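Long-range contacts in putative primosome component (Streptococcus pyogenes serotype M3, PDB 2QGZ), which probably acts as an ATP-binding helicase loader of the DnaI type, helping to place the replicative helicase on DNA during primosome assembly: residues A[153-159]-A[287-293]; A[259-263]-A[282-286]. All blocks are in the same frame, centred on the assembly; numbering follows the deposited sequence.

Contact 1: A[153-159]-A[287-293]; sequences KGLYLYG and YLAREFH
Two extended strands, 154-158 and 289-293, run parallel with a -30° twist, their axes approaching to 4.1 Å. Lys153 leads in, its chi1 and chi2 both m, so that CE lies 3.1 Å from Tyr287 O and over one face of the Tyr287 ring; NZ stays 5.4 Å from that ring's centroid, at most a weak cation-pi attraction. Gly154 N donates to Leu288 O (2.9 Å), the carbonyl with which helix 281-288 gives way to the strand, and Gly154 O accepts Arg290 N (3.2 Å). Leu155 pairs in register with Arg290, and its CG lies 4.2 Å from Phe292 CD1. Tyr156 bonds on both sides of Glu291, N to Arg290 O (2.9 Å) and O from Phe292 N (2.8 Å), the regular alternation of a parallel pair. This is the edge of the six-stranded parallel sheet of a P-loop NTPase: strand 289-293 is outermost, and strand 154-158 leads into the probable Walker A loop that begins at Gly159. Leu157 puts CD2 3.6 Å from Phe292 CB, on the face with Leu155 that helix 131-146 packs against. Tyr158 N reaches Phe292 O (3.1 Å); with chi1 p, its ring lies nearly parallel to that of His293 (2°, centroids 4.6 Å) but slid so far that they barely overlap, while His293 CA makes a CH-pi contact 4.2 Å from the Tyr158 centroid. Gly159 CA ends 4.1 Å from His293 CD2.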
loop_
_atom_site.group_PDB
_atom_site.type_symbol
_atom_site.label_atom_id
_atom_site.label_comp_id
_atom_site.label_asym_id
_atom_site.label_seq_id
_atom_site.Cartn_x
_atom_site.Cartn_y
_atom_site.Cartn_z
ATOM N N LYS A 153 7.612 7.256 -6.945
ATOM C CA LYS A 153 6.717 7.414 -5.804
ATOM C C LYS A 153 5.529 6.466 -5.850
ATOM O O LYS A 153 5.066 6.088 -6.919
ATOM C CB LYS A 153 6.205 8.852 -5.743
ATOM C CG LYS A 153 7.290 9.903 -5.593
ATOM C CD LYS A 153 8.188 9.619 -4.391
ATOM C CE LYS A 153 9.026 10.842 -4.038
ATOM N NZ LYS A 153 9.631 11.463 -5.249
ATOM N N GLY A 154 5.031 6.095 -4.677
ATOM C CA GLY A 154 3.890 5.207 -4.617
ATOM C C GLY A 154 2.617 6.017 -4.681
ATOM O O GLY A 154 2.635 7.194 -5.031
ATOM N N LEU A 155 1.503 5.391 -4.339
ATOM C CA LEU A 155 0.221 6.073 -4.351
ATOM C C LEU A 155 -0.475 6.025 -2.997
ATOM O O LEU A 155 -0.348 5.057 -2.251
ATOM C CB LEU A 155 -0.708 5.453 -5.399
ATOM C CG LEU A 155 -0.566 5.856 -6.869
ATOM C CD1 LEU A 155 0.766 5.384 -7.437
ATOM C CD2 LEU A 155 -1.709 5.233 -7.652
ATOM N N TYR A 156 -1.191 7.095 -2.682
ATOM C CA TYR A 156 -1.976 7.182 -1.461
ATOM C C TYR A 156 -3.414 7.222 -1.997
ATOM O O TYR A 156 -3.869 8.251 -2.510
ATOM C CB TYR A 156 -1.630 8.461 -0.686
ATOM C CG TYR A 156 -2.442 8.689 0.586
ATOM C CD1 TYR A 156 -3.708 9.277 0.536
ATOM C CD2 TYR A 156 -1.932 8.333 1.840
ATOM C CE1 TYR A 156 -4.439 9.512 1.694
ATOM C CE2 TYR A 156 -2.656 8.560 3.004
ATOM C CZ TYR A 156 -3.910 9.153 2.923
ATOM O OH TYR A 156 -4.635 9.400 4.070
ATOM N N LEU A 157 -4.099 6.081 -1.924
ATOM C CA LEU A 157 -5.471 5.957 -2.413
ATOM C C LEU A 157 -6.476 6.089 -1.296
ATOM O O LEU A 157 -6.490 5.282 -0.367
ATOM C CB LEU A 157 -5.706 4.591 -3.071
ATOM C CG LEU A 157 -5.188 4.331 -4.477
ATOM C CD1 LEU A 157 -5.558 2.917 -4.898
ATOM C CD2 LEU A 157 -5.798 5.337 -5.423
ATOM N N TYR A 158 -7.346 7.076 -1.387
ATOM C CA TYR A 158 -8.338 7.214 -0.345
ATOM C C TYR A 158 -9.740 7.362 -0.929
ATOM O O TYR A 158 -9.914 7.833 -2.054
ATOM C CB TYR A 158 -7.978 8.398 0.553
ATOM C CG TYR A 158 -8.375 9.744 0.007
ATOM C CD1 TYR A 158 -9.615 10.301 0.324
ATOM C CD2 TYR A 158 -7.516 10.467 -0.816
ATOM C CE1 TYR A 158 -9.991 11.548 -0.164
ATOM C CE2 TYR A 158 -7.879 11.712 -1.310
ATOM C CZ TYR A 158 -9.123 12.246 -0.979
ATOM O OH TYR A 158 -9.512 13.467 -1.475
ATOM N N GLY A 159 -10.734 6.948 -0.151
ATOM C CA GLY A 159 -12.116 7.027 -0.589
ATOM C C GLY A 159 -12.983 6.205 0.349
ATOM O O GLY A 159 -12.489 5.687 1.356
ATOM N N TYR A 287 5.639 12.600 1.269
ATOM C CA TYR A 287 6.860 12.536 0.485
ATOM C C TYR A 287 6.935 11.229 -0.314
ATOM O O TYR A 287 7.392 11.220 -1.457
ATOM C CB TYR A 287 8.077 12.702 1.406
ATOM C CG TYR A 287 9.403 12.493 0.720
ATOM C CD1 TYR A 287 9.948 11.217 0.592
ATOM C CD2 TYR A 287 10.093 13.559 0.158
ATOM C CE1 TYR A 287 11.143 11.008 -0.084
ATOM C CE2 TYR A 287 11.292 13.363 -0.526
ATOM C CZ TYR A 287 11.808 12.084 -0.646
ATOM O OH TYR A 287 12.971 11.872 -1.358
ATOM N N LEU A 288 6.458 10.139 0.279
ATOM C CA LEU A 288 6.490 8.827 -0.366
ATOM C C LEU A 288 5.380 8.547 -1.379
ATOM O O LEU A 288 5.578 7.756 -2.304
ATOM C CB LEU A 288 6.456 7.728 0.696
ATOM C CG LEU A 288 7.675 7.613 1.601
ATOM C CD1 LEU A 288 7.306 6.895 2.882
ATOM C CD2 LEU A 288 8.771 6.886 0.855
ATOM N N ALA A 289 4.224 9.187 -1.230
ATOM C CA ALA A 289 3.127 8.898 -2.157
ATOM C C ALA A 289 2.276 10.080 -2.610
ATOM O O ALA A 289 2.125 11.068 -1.897
ATOM C CB ALA A 289 2.233 7.833 -1.547
ATOM N N ARG A 290 1.716 9.963 -3.807
ATOM C CA ARG A 290 0.864 11.006 -4.364
ATOM C C ARG A 290 -0.584 10.657 -4.042
ATOM O O ARG A 290 -1.000 9.514 -4.188
ATOM C CB ARG A 290 1.084 11.108 -5.874
ATOM C CG ARG A 290 2.458 11.672 -6.256
ATOM C CD ARG A 290 2.537 13.181 -5.954
ATOM N NE ARG A 290 3.902 13.718 -5.973
ATOM C CZ ARG A 290 4.810 13.510 -5.016
ATOM N NH1 ARG A 290 4.508 12.773 -3.952
ATOM N NH2 ARG A 290 6.021 14.046 -5.119
ATOM N N GLU A 291 -1.343 11.649 -3.597
ATOM C CA GLU A 291 -2.742 11.462 -3.211
ATOM C C GLU A 291 -3.679 11.283 -4.402
ATOM O O GLU A 291 -3.598 12.029 -5.367
ATOM C CB GLU A 291 -3.189 12.670 -2.396
ATOM C CG GLU A 291 -4.387 12.465 -1.500
ATOM C CD GLU A 291 -4.813 13.764 -0.813
ATOM O OE1 GLU A 291 -5.534 13.695 0.207
ATOM O OE2 GLU A 291 -4.432 14.856 -1.300
ATOM N N PHE A 292 -4.561 10.288 -4.327
ATOM C CA PHE A 292 -5.538 10.016 -5.393
ATOM C C PHE A 292 -6.889 9.715 -4.759
ATOM O O PHE A 292 -6.994 8.829 -3.912
ATOM C CB PHE A 292 -5.145 8.794 -6.239
ATOM C CG PHE A 292 -4.176 9.088 -7.352
ATOM C CD1 PHE A 292 -2.838 9.362 -7.085
ATOM C CD2 PHE A 292 -4.597 9.062 -8.672
ATOM C CE1 PHE A 292 -1.934 9.606 -8.125
ATOM C CE2 PHE A 292 -3.705 9.303 -9.715
ATOM C CZ PHE A 292 -2.371 9.575 -9.442
ATOM N N HIS A 293 -7.918 10.455 -5.153
ATOM C CA HIS A 293 -9.251 10.207 -4.622
ATOM C C HIS A 293 -9.912 9.192 -5.546
ATOM O O HIS A 293 -10.005 9.402 -6.761
ATOM C CB HIS A 293 -10.088 11.490 -4.585
ATOM C CG HIS A 293 -11.374 11.346 -3.827
ATOM N ND1 HIS A 293 -12.369 12.299 -3.856
ATOM C CD2 HIS A 293 -11.818 10.364 -3.006
ATOM C CE1 HIS A 293 -13.372 11.911 -3.088
ATOM N NE2 HIS A 293 -13.063 10.739 -2.560
#

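Contact 2: A[259-263]-A[282-286]; sequences FADLE and MERVR
Phe259 fills the apolar centre between two short helical segments, 259-263 and 282-286. Its CA-to-CB bond points toward the second helix and, with chi1 m, the ring puts CD1 3.7 Å from Met282 CE and CE1 3.7 Å from Val285 CG1. Leu262, one turn on with chi1 t and chi2 p, adds CD2 at 3.6 Å from Met282 SD, so the end of Met282 meets both side chains, CE on Phe259 and SD on Leu262. The segments run nearly antiparallel (161°), yet their axes approach no closer than 11.0 Å: long side chains rather than close backbones span the gap. The register pairs Phe259 with Arg286 (CA to CA 7.5 Å) and Glu263 with Met282 (6.6 Å). Further out, Arg286, its CA-to-CB bond sideways, reaches across to the first helix with chi1 m and chi2 and chi3 t. Its CG sits over one face of the Phe259 ring, a CH-pi contact 3.9 Å from the centroid and 10° off the normal, and its guanidinium closes the polar edge by a salt bridge from NH2 to Glu263 OE2 (2.8 Å). Glu263, chi1 and chi2 both t, also lays CB 3.7 Å from Met282 CG. The pair is a small antiparallel helical packing beside the P-loop NTPase sheet: Leu262 and Val285 both touch Tyr156 of strand 154-158, Val285 also meets Leu241 of helix 237-247, and Met282 packs on Trp266 in the loop that follows the first helix.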
loop_
_atom_site.group_PDB
_atom_site.type_symbol
_atom_site.label_atom_id
_atom_site.label_comp_id
_atom_site.label_asym_id
_atom_site.label_seq_id
_atom_site.Cartn_x
_atom_site.Cartn_y
_atom_site.Cartn_z
ATOM N N PHE A 259 -5.114 13.386 2.720
ATOM C CA PHE A 259 -3.959 13.821 3.498
ATOM C C PHE A 259 -4.397 14.723 4.640
ATOM O O PHE A 259 -4.188 14.410 5.814
ATOM C CB PHE A 259 -2.965 14.591 2.630
ATOM C CG PHE A 259 -2.063 13.718 1.811
ATOM C CD1 PHE A 259 -1.765 12.418 2.220
ATOM C CD2 PHE A 259 -1.477 14.208 0.652
ATOM C CE1 PHE A 259 -0.894 11.625 1.486
ATOM C CE2 PHE A 259 -0.606 13.425 -0.088
ATOM C CZ PHE A 259 -0.313 12.130 0.330
ATOM N N ALA A 260 -5.017 15.842 4.278
ATOM C CA ALA A 260 -5.482 16.830 5.240
ATOM C C ALA A 260 -6.375 16.253 6.331
ATOM O O ALA A 260 -6.235 16.613 7.495
ATOM C CB ALA A 260 -6.207 17.949 4.510
ATOM N N ASP A 261 -7.290 15.365 5.954
ATOM C CA ASP A 261 -8.198 14.748 6.919
ATOM C C ASP A 261 -7.490 13.723 7.800
ATOM O O ASP A 261 -7.858 13.536 8.962
ATOM C CB ASP A 261 -9.370 14.061 6.202
ATOM C CG ASP A 261 -10.561 14.991 5.973
ATOM O OD1 ASP A 261 -10.429 15.989 5.225
ATOM O OD2 ASP A 261 -11.641 14.714 6.547
ATOM N N LEU A 262 -6.486 13.048 7.247
ATOM C CA LEU A 262 -5.756 12.042 8.010
ATOM C C LEU A 262 -4.963 12.710 9.118
ATOM O O LEU A 262 -4.918 12.224 10.247
ATOM C CB LEU A 262 -4.799 11.258 7.111
ATOM C CG LEU A 262 -3.940 10.245 7.875
ATOM C CD1 LEU A 262 -4.845 9.245 8.587
ATOM C CD2 LEU A 262 -2.981 9.545 6.925
ATOM N N GLU A 263 -4.333 13.829 8.785
ATOM C CA GLU A 263 -3.538 14.560 9.754
ATOM C C GLU A 263 -4.434 15.160 10.834
ATOM O O GLU A 263 -4.192 14.975 12.030
ATOM C CB GLU A 263 -2.745 15.667 9.057
ATOM C CG GLU A 263 -1.713 16.320 9.957
ATOM C CD GLU A 263 -0.797 17.271 9.209
ATOM O OE1 GLU A 263 0.198 17.726 9.816
ATOM O OE2 GLU A 263 -1.067 17.565 8.024
ATOM N N MET A 282 3.403 12.383 9.020
ATOM C CA MET A 282 2.509 12.782 7.943
ATOM C C MET A 282 3.304 13.396 6.785
ATOM O O MET A 282 2.893 13.315 5.627
ATOM C CB MET A 282 1.476 13.782 8.477
ATOM C CG MET A 282 0.199 13.875 7.662
ATOM S SD MET A 282 -0.653 12.281 7.498
ATOM C CE MET A 282 -0.515 12.041 5.726
ATOM N N GLU A 283 4.445 14.007 7.094
ATOM C CA GLU A 283 5.285 14.608 6.057
ATOM C C GLU A 283 5.998 13.507 5.269
ATOM O O GLU A 283 6.371 13.700 4.116
ATOM C CB GLU A 283 6.311 15.562 6.685
ATOM N N ARG A 284 6.189 12.353 5.901
ATOM C CA ARG A 284 6.840 11.236 5.235
ATOM C C ARG A 284 5.854 10.572 4.274
ATOM O O ARG A 284 6.236 10.109 3.195
ATOM C CB ARG A 284 7.350 10.219 6.258
ATOM C CG ARG A 284 8.458 10.744 7.163
ATOM C CD ARG A 284 9.145 9.597 7.878
ATOM N NE ARG A 284 10.108 10.048 8.882
ATOM C CZ ARG A 284 11.293 10.591 8.616
ATOM N NH1 ARG A 284 11.695 10.768 7.363
ATOM N NH2 ARG A 284 12.084 10.943 9.616
ATOM N N VAL A 285 4.582 10.530 4.666
ATOM C CA VAL A 285 3.558 9.953 3.809
ATOM C C VAL A 285 3.462 10.798 2.536
ATOM O O VAL A 285 3.478 10.260 1.426
ATOM C CB VAL A 285 2.178 9.932 4.501
ATOM C CG1 VAL A 285 1.141 9.338 3.567
ATOM C CG2 VAL A 285 2.245 9.118 5.774
ATOM N N ARG A 286 3.380 12.120 2.702
ATOM C CA ARG A 286 3.276 13.024 1.561
ATOM C C ARG A 286 4.510 12.967 0.687
ATOM O O ARG A 286 4.456 13.265 -0.502
ATOM C CB ARG A 286 3.080 14.474 2.013
ATOM C CG ARG A 286 1.777 14.772 2.730
ATOM C CD ARG A 286 1.614 16.278 2.905
ATOM N NE ARG A 286 0.351 16.631 3.552
ATOM C CZ ARG A 286 0.134 16.583 4.866
ATOM N NH1 ARG A 286 1.100 16.199 5.695
ATOM N NH2 ARG A 286 -1.061 16.905 5.351
#

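Helix 281-288 serves both contacts: its 282-286 part packs on helix 259-263 in contact 2, and its last turn runs straight into the edge strand of contact 1. Along the chain, contact 2 is nested within the loop that contact 1 closes, and their centres lie about 10 Å apart. They meet on the sheet face bearing Tyr156 and Glu291, where Glu291 OE1 takes a probable hydrogen bond from Phe259 N (2.6 Å) and Tyr156 CG packs 3.4 Å from Phe259 CE1. Tyr156 OH, bonded to Tyr257 O, lies 3.3 Å from Leu262 CD2. Contact 1 reaches the probable nucleotide-binding P-loop through Gly159, whose carbonyl weakly bonds Lys165 NZ.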